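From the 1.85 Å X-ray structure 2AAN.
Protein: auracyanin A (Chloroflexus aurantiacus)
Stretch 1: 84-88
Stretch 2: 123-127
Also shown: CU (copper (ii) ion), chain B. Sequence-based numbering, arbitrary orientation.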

# COMPACT_ATOMS: atom_id res chain seq x y z
N ALA A 84 11.46 -9.10 -3.91
CA ALA A 84 10.12 -9.60 -3.62
C ALA A 84 9.22 -8.50 -3.07
O ALA A 84 8.21 -8.79 -2.42
CB ALA A 84 10.19 -10.71 -2.60
N ASN A 85 9.61 -7.25 -3.31
CA ASN A 85 8.84 -6.09 -2.86
C ASN A 85 8.66 -6.12 -1.35
O ASN A 85 7.65 -5.66 -0.85
CB ASN A 85 7.47 -6.05 -3.59
CG ASN A 85 6.81 -4.62 -3.62
OD1 ASN A 85 7.38 -3.62 -3.18
ND2 ASN A 85 5.59 -4.56 -4.14
N TYR A 86 9.64 -6.66 -0.62
CA TYR A 86 9.52 -6.79 0.83
C TYR A 86 8.16 -7.37 1.17
O TYR A 86 7.47 -6.89 2.07
CB TYR A 86 9.72 -5.45 1.54
CG TYR A 86 11.09 -4.85 1.30
CD1 TYR A 86 11.27 -3.82 0.40
CD2 TYR A 86 12.21 -5.33 1.97
CE1 TYR A 86 12.53 -3.26 0.19
CE2 TYR A 86 13.49 -4.77 1.77
CZ TYR A 86 13.62 -3.73 0.86
OH TYR A 86 14.87 -3.18 0.63
N LEU A 87 7.78 -8.43 0.46
CA LEU A 87 6.50 -9.09 0.71
C LEU A 87 6.63 -10.59 0.66
O LEU A 87 7.53 -11.12 0.01
CB LEU A 87 5.50 -8.68 -0.37
CG LEU A 87 4.82 -7.34 -0.22
CD1 LEU A 87 3.97 -7.16 -1.47
CD2 LEU A 87 3.97 -7.27 1.02
N PRO A 88 5.73 -11.29 1.36
CA PRO A 88 5.67 -12.75 1.22
C PRO A 88 5.08 -13.18 -0.11
O PRO A 88 4.21 -12.50 -0.69
CB PRO A 88 4.74 -13.17 2.35
CG PRO A 88 3.88 -12.01 2.56
CD PRO A 88 4.71 -10.78 2.28
N CYS A 123 2.85 0.27 4.04
CA CYS A 123 4.10 0.12 3.29
C CYS A 123 4.91 -0.94 4.00
O CYS A 123 5.04 -0.87 5.21
CB CYS A 123 4.86 1.42 3.28
SG CYS A 123 6.54 1.34 2.63
N THR A 124 5.48 -1.89 3.28
CA THR A 124 6.29 -2.95 3.89
C THR A 124 7.81 -2.75 3.77
O THR A 124 8.58 -3.65 4.07
CB THR A 124 5.91 -4.32 3.28
OG1 THR A 124 6.21 -4.32 1.90
CG2 THR A 124 4.43 -4.59 3.49
N VAL A 125 8.25 -1.56 3.38
CA VAL A 125 9.68 -1.28 3.40
C VAL A 125 10.14 -1.35 4.89
O VAL A 125 9.44 -0.87 5.77
CB VAL A 125 9.96 0.06 2.69
CG1 VAL A 125 11.40 0.61 3.01
CG2 VAL A 125 9.69 -0.08 1.18
N PRO A 126 11.28 -2.02 5.16
CA PRO A 126 11.71 -2.24 6.52
C PRO A 126 11.60 -1.01 7.40
O PRO A 126 12.15 0.03 7.08
CB PRO A 126 13.19 -2.67 6.35
CG PRO A 126 13.15 -3.48 5.10
CD PRO A 126 12.17 -2.71 4.21
N GLY A 127 10.90 -1.15 8.52
CA GLY A 127 10.78 -0.06 9.49
C GLY A 127 9.68 0.97 9.25
O GLY A 127 9.42 1.81 10.12
CU CU B . 7.52 3.29 3.06

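Two loop segments meet here without a shared strand or helix, so no repeating backbone ladder joins them. They come closest at Tyr-86 and Thr-124, whose CA atoms lie 5.9 Å apart, and the contact buries a modest 235 Å² counted over both sides.

Cys-123 opens the second stretch but touches nothing in the first. Its SG binds the copper ion at 2.2 Å and also accepts a hydrogen bond from the backbone N of Val-125, 3.4 Å from SG with a nearly straight N-H...S angle of 162°. The metal ligand is thus tied to the same short loop that packs on Tyr-86.

Thr-124 supplies the polar link. Its CB points toward stretch 1, and with chi1 in the p well OG1 donates a hydrogen bond to the carbonyl O of Tyr-86 at 2.9 Å. A side-chain hydroxyl bonding to a main-chain carbonyl gives a specific join where no strand pairing is present. The same residue also has an apolar side: its CG2 rests 3.7 Å from CD2 of Leu-87.

On stretch 1, the turn that presents Tyr-86 is held by a backbone hydrogen bond from Leu-87 N to Ala-84 O, 2.9 Å long, with Asn-85 and Tyr-86 both at positive phi.

Val-125 adds a looser apolar contact, its CG2 lying 4.1 Å from CD1 of Tyr-86. Pro-126 makes the tighter one: its CD sits 3.5 Å from the centroid of the Tyr-86 ring and only 16° off the normal, a CH-pi contact in which the slightly polarized C-H next to the proline nitrogen meets the aromatic face.

Gly-127 leaves the interface at phi 85°, where a CB would jam against the preceding carbonyl O; the backbone itself calls for glycine.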